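Long-range contacts in AlkZ (Streptomyces sahachiroi, PDB 5UUJ), which belongs to the AlkZ-like DNA glycosylase family, whose fold is probably related to helix-turn-helix proteins: residues Glu299-Ala303 and Asp324-Val328; Glu305-Val310 and Pro342-Thr346. One frame throughout, in Å; residues are numbered along the deposited sequence.

Interaction 1: Glu299-Ala303 and Asp324-Val328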
loop_
_atom_site.group_PDB
_atom_site.type_symbol
_atom_site.label_atom_id
_atom_site.label_comp_id
_atom_site.label_asym_id
_atom_site.label_seq_id
_atom_site.Cartn_x
_atom_site.Cartn_y
_atom_site.Cartn_z
ATOM N N GLU A 299 4.266 -13.304 12.400
ATOM C CA GLU A 299 4.751 -13.398 13.772
ATOM C C GLU A 299 6.273 -13.319 13.909
ATOM O O GLU A 299 6.777 -13.139 15.016
ATOM C CB GLU A 299 4.242 -14.696 14.409
ATOM C CG GLU A 299 2.728 -14.700 14.612
ATOM C CD GLU A 299 2.200 -15.984 15.227
ATOM O OE1 GLU A 299 2.859 -16.536 16.134
ATOM O OE2 GLU A 299 1.115 -16.439 14.802
ATOM N N VAL A 300 7.011 -13.444 12.808
ATOM C CA VAL A 300 8.468 -13.318 12.885
ATOM C C VAL A 300 8.872 -11.849 12.963
ATOM O O VAL A 300 9.965 -11.528 13.422
ATOM C CB VAL A 300 9.189 -13.979 11.685
ATOM C CG1 VAL A 300 8.801 -15.449 11.569
ATOM C CG2 VAL A 300 8.908 -13.231 10.385
ATOM N N VAL A 301 7.984 -10.964 12.518
ATOM C CA VAL A 301 8.228 -9.523 12.573
ATOM C C VAL A 301 7.608 -8.913 13.827
ATOM O O VAL A 301 8.219 -8.070 14.489
ATOM C CB VAL A 301 7.660 -8.813 11.331
ATOM C CG1 VAL A 301 7.806 -7.291 11.448
ATOM C CG2 VAL A 301 8.353 -9.324 10.078
ATOM N N LEU A 302 6.389 -9.345 14.138
ATOM C CA LEU A 302 5.621 -8.791 15.248
ATOM C C LEU A 302 5.031 -9.909 16.099
ATOM O O LEU A 302 4.173 -10.663 15.642
ATOM C CB LEU A 302 4.512 -7.879 14.720
ATOM C CG LEU A 302 3.485 -7.362 15.736
ATOM C CD1 LEU A 302 4.155 -6.582 16.859
ATOM C CD2 LEU A 302 2.445 -6.501 15.037
ATOM N N ALA A 303 5.498 -10.008 17.338
ATOM C CA ALA A 303 5.035 -11.043 18.257
ATOM C C ALA A 303 3.518 -10.965 18.452
ATOM O O ALA A 303 2.968 -9.873 18.602
ATOM C CB ALA A 303 5.750 -10.914 19.593
ATOM N N ASP A 324 16.601 -4.401 14.500
ATOM C CA ASP A 324 17.113 -5.586 13.820
ATOM C C ASP A 324 16.047 -6.208 12.916
ATOM O O ASP A 324 16.025 -7.422 12.724
ATOM C CB ASP A 324 17.617 -6.624 14.832
ATOM C CG ASP A 324 18.690 -6.070 15.762
ATOM O OD1 ASP A 324 19.285 -5.022 15.436
ATOM O OD2 ASP A 324 18.939 -6.684 16.821
ATOM N N GLY A 325 15.163 -5.372 12.377
ATOM C CA GLY A 325 14.147 -5.816 11.437
ATOM C C GLY A 325 12.807 -6.184 12.058
ATOM O O GLY A 325 11.823 -6.356 11.342
ATOM N N ARG A 326 12.770 -6.310 13.383
ATOM C CA ARG A 326 11.556 -6.707 14.095
ATOM C C ARG A 326 10.906 -5.524 14.805
ATOM O O ARG A 326 11.597 -4.638 15.303
ATOM C CB ARG A 326 11.868 -7.803 15.117
ATOM C CG ARG A 326 12.325 -9.113 14.507
ATOM C CD ARG A 326 12.580 -10.174 15.570
ATOM N NE ARG A 326 11.360 -10.549 16.288
ATOM C CZ ARG A 326 11.004 -10.089 17.487
ATOM N NH1 ARG A 326 11.771 -9.227 18.148
ATOM N NH2 ARG A 326 9.871 -10.503 18.036
ATOM N N VAL A 327 9.576 -5.523 14.864
ATOM C CA VAL A 327 8.841 -4.501 15.604
ATOM C C VAL A 327 8.996 -4.757 17.101
ATOM O O VAL A 327 8.664 -5.837 17.584
ATOM C CB VAL A 327 7.343 -4.485 15.222
ATOM C CG1 VAL A 327 6.565 -3.471 16.068
ATOM C CG2 VAL A 327 7.183 -4.173 13.746
ATOM N N VAL A 328 9.513 -3.765 17.825
ATOM C CA VAL A 328 9.788 -3.912 19.254
ATOM C C VAL A 328 9.102 -2.836 20.093
ATOM O O VAL A 328 9.352 -2.722 21.297
ATOM C CB VAL A 328 11.305 -3.864 19.539
ATOM C CG1 VAL A 328 11.998 -5.086 18.956
ATOM C CG2 VAL A 328 11.918 -2.585 18.990
HETATM O O HOH W 1 7.558 -8.418 18.274
#
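The guanidinium of R326 is the flat group that meets residues 299-303. The carbonyl oxygen of V301 lies over one of its faces. At its edge, near its plane, come the carbonyl oxygen of V300 and the methyl of A303, with R326 NH2 and A303 CB 4.4 Å apart. The contact joins a loop to the start of an antiparallel beta strand. Residues 299-303 belong to the loop between helices 289-292 and 307-310, and R326-V328 open strand 326-334, the middle strand of a five-stranded mixed sheet. G325 sits just before this strand. It takes a positive phi of 93°, a conformation that glycine reaches easily.

The main link is a backbone bond from V327 N to V301 O, 2.9 Å long. Beside it, R326 NE makes a weak bond to V300 O at 3.3 Å, bent to 133° at the hydrogen. The arginine chain reaches this oxygen because it bends at chi3 (65°), and its CG and CD also pass close to V300 O.

The apolar side chains meet on V327. Its CB points toward the loop, and its two methyls divide the work. CG2 meets V301 CG1 at 3.9 Å, and CG1 meets L302 CD1 at 4.0 Å. F13 of helix 9-19 touches V300, V301 and R326, so this helix packs against both segments. F343 touches both L302 and V327.

One water extends the polar link beyond the direct bonds. It accepts from A303 N at 2.8 Å and donates to V327 O at 2.9 Å.

Interaction 2: Glu305-Val310 and Pro342-Thr346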
loop_
_atom_site.group_PDB
_atom_site.type_symbol
_atom_site.label_atom_id
_atom_site.label_comp_id
_atom_site.label_asym_id
_atom_site.label_seq_id
_atom_site.Cartn_x
_atom_site.Cartn_y
_atom_site.Cartn_z
ATOM N N GLU A 305 1.531 -11.572 20.892
ATOM C CA GLU A 305 1.050 -11.006 22.148
ATOM C C GLU A 305 1.160 -9.480 22.162
ATOM O O GLU A 305 0.561 -8.820 23.009
ATOM C CB GLU A 305 1.810 -11.599 23.342
ATOM C CG GLU A 305 3.284 -11.212 23.448
ATOM C CD GLU A 305 4.208 -12.161 22.704
ATOM O OE1 GLU A 305 3.746 -12.847 21.764
ATOM O OE2 GLU A 305 5.404 -12.224 23.068
ATOM N N HIS A 306 1.924 -8.925 21.224
ATOM C CA HIS A 306 2.115 -7.478 21.136
ATOM C C HIS A 306 1.375 -6.867 19.949
ATOM O O HIS A 306 1.502 -5.671 19.683
ATOM C CB HIS A 306 3.605 -7.147 21.030
ATOM C CG HIS A 306 4.395 -7.511 22.248
ATOM N ND1 HIS A 306 3.878 -7.427 23.523
ATOM C CD2 HIS A 306 5.664 -7.962 22.385
ATOM C CE1 HIS A 306 4.794 -7.811 24.393
ATOM N NE2 HIS A 306 5.889 -8.140 23.729
ATOM N N ARG A 307 0.602 -7.683 19.240
ATOM C CA ARG A 307 -0.036 -7.245 18.003
ATOM C C ARG A 307 -1.094 -6.166 18.244
ATOM O O ARG A 307 -1.222 -5.227 17.457
ATOM C CB ARG A 307 -0.664 -8.442 17.285
ATOM C CG ARG A 307 -1.130 -8.134 15.873
ATOM C CD ARG A 307 -1.757 -9.345 15.199
ATOM N NE ARG A 307 -2.538 -8.955 14.025
ATOM C CZ ARG A 307 -3.829 -8.629 14.049
ATOM N NH1 ARG A 307 -4.511 -8.645 15.191
ATOM N NH2 ARG A 307 -4.447 -8.286 12.925
ATOM N N SER A 308 -1.840 -6.298 19.334
ATOM C CA SER A 308 -2.928 -5.372 19.636
ATOM C C SER A 308 -2.415 -3.965 19.940
ATOM O O SER A 308 -3.168 -2.998 19.857
ATOM C CB SER A 308 -3.754 -5.887 20.815
ATOM O OG SER A 308 -2.972 -5.948 21.994
ATOM N N ALA A 309 -1.137 -3.852 20.289
ATOM C CA ALA A 309 -0.532 -2.548 20.543
ATOM C C ALA A 309 -0.232 -1.813 19.235
ATOM O O ALA A 309 -0.141 -0.586 19.210
ATOM C CB ALA A 309 0.736 -2.705 21.357
ATOM N N VAL A 310 -0.085 -2.573 18.153
ATOM C CA VAL A 310 0.219 -2.006 16.842
ATOM C C VAL A 310 -1.044 -1.867 15.996
ATOM O O VAL A 310 -1.370 -0.775 15.531
ATOM C CB VAL A 310 1.243 -2.874 16.082
ATOM C CG1 VAL A 310 1.571 -2.260 14.724
ATOM C CG2 VAL A 310 2.515 -3.038 16.902
ATOM N N PRO A 342 8.306 1.157 24.146
ATOM C CA PRO A 342 8.690 -0.217 23.806
ATOM C C PRO A 342 7.777 -1.241 24.461
ATOM O O PRO A 342 7.130 -0.936 25.461
ATOM C CB PRO A 342 10.116 -0.330 24.356
ATOM C CG PRO A 342 10.177 0.671 25.448
ATOM C CD PRO A 342 9.312 1.810 25.000
ATOM N N PHE A 343 7.723 -2.440 23.894
ATOM C CA PHE A 343 6.998 -3.537 24.512
ATOM C C PHE A 343 7.703 -3.935 25.809
ATOM O O PHE A 343 8.888 -3.648 25.980
ATOM C CB PHE A 343 6.907 -4.732 23.560
ATOM C CG PHE A 343 6.268 -4.410 22.238
ATOM C CD1 PHE A 343 5.263 -3.458 22.148
ATOM C CD2 PHE A 343 6.675 -5.057 21.084
ATOM C CE1 PHE A 343 4.674 -3.163 20.930
ATOM C CE2 PHE A 343 6.090 -4.766 19.864
ATOM C CZ PHE A 343 5.089 -3.818 19.786
ATOM N N PRO A 344 6.975 -4.592 26.726
ATOM C CA PRO A 344 7.537 -4.992 28.024
ATOM C C PRO A 344 8.838 -5.788 27.931
ATOM O O PRO A 344 9.763 -5.519 28.696
ATOM C CB PRO A 344 6.423 -5.854 28.628
ATOM C CG PRO A 344 5.177 -5.319 28.034
ATOM C CD PRO A 344 5.538 -4.910 26.634
ATOM N N ASP A 345 8.909 -6.744 27.010
ATOM C CA ASP A 345 10.059 -7.644 26.925
ATOM C C ASP A 345 11.097 -7.179 25.907
ATOM O O ASP A 345 11.937 -7.963 25.467
ATOM C CB ASP A 345 9.592 -9.058 26.573
ATOM C CG ASP A 345 9.010 -9.149 25.175
ATOM O OD1 ASP A 345 8.534 -8.116 24.656
ATOM O OD2 ASP A 345 9.023 -10.257 24.595
ATOM N N THR A 346 11.041 -5.904 25.537
ATOM C CA THR A 346 11.954 -5.356 24.539
ATOM C C THR A 346 13.276 -4.945 25.182
ATOM O O THR A 346 13.304 -4.440 26.305
ATOM C CB THR A 346 11.320 -4.148 23.812
ATOM O OG1 THR A 346 10.265 -4.607 22.960
ATOM C CG2 THR A 346 12.340 -3.407 22.962
#
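H306 and F343 have nearly matching torsions. Each ring carbon CG stands opposite its own carbonyl carbon, at chi1 -65° in H306 and -57° in F343. As both CB atoms point toward the other segment, the side chains slide past each other in opposite directions. The rings form an offset stack with centroids 4.4 Å apart and planes 28° from parallel. Each CB then sits over the partner's ring in a CH-pi contact. H306 CB is 3.7 Å from the F343 centroid, and F343 CB is 3.6 Å from the H306 centroid. On the opposite face of the imidazole lies E305 CG, so the ring is held between F343 and its own neighbour in the chain.

F343 to T346 form a type I beta turn, closed by T346 N bonding to F343 O. This turn follows strand 337-342 and brings D345 to the edge of the imidazole. H306 NE2 donates to D345 OD1 at 2.8 Å, a His-carboxylate hydrogen bond. The nitrogen approaches from above the carboxylate plane, which is steeply turned from the imidazole. With F343 over one face and E305 CG over the other, the bond should restrict rotation of the imidazole. P344 CD comes within 3.7 Å of H306 CE1.

E305 OE2 and D345 OD2 are like charges 4.4 Å apart. The outer part of the phenyl ring reaches the short, weakly bonded helix 307-310. V310 CG2 meets F343 CZ at the ring edge, 3.9 Å away, while A309 CB approaches F343 CE1 obliquely.

How the interactions relate
The centres of interactions 1 and 2 lie about 10 Å apart. Their segments alternate along the chain: 299-303, 305-310, 324-328, 342-346. Residues 299-303 lie in the loop before helix 307-310, and 305-310 run from the end of that loop through the helix. The other two segments sit at the open end of one beta hairpin, formed by the adjacent antiparallel strands 326-334 and 337-342. V328 O probably receives hydrogen bonds from F343 N at 3.1 Å and T346 OG1 at 2.7 Å. L302 CD1 packs on V310 CG2 at 3.9 Å. Together the two contacts fasten the loop and short helix to one end of the mixed sheet.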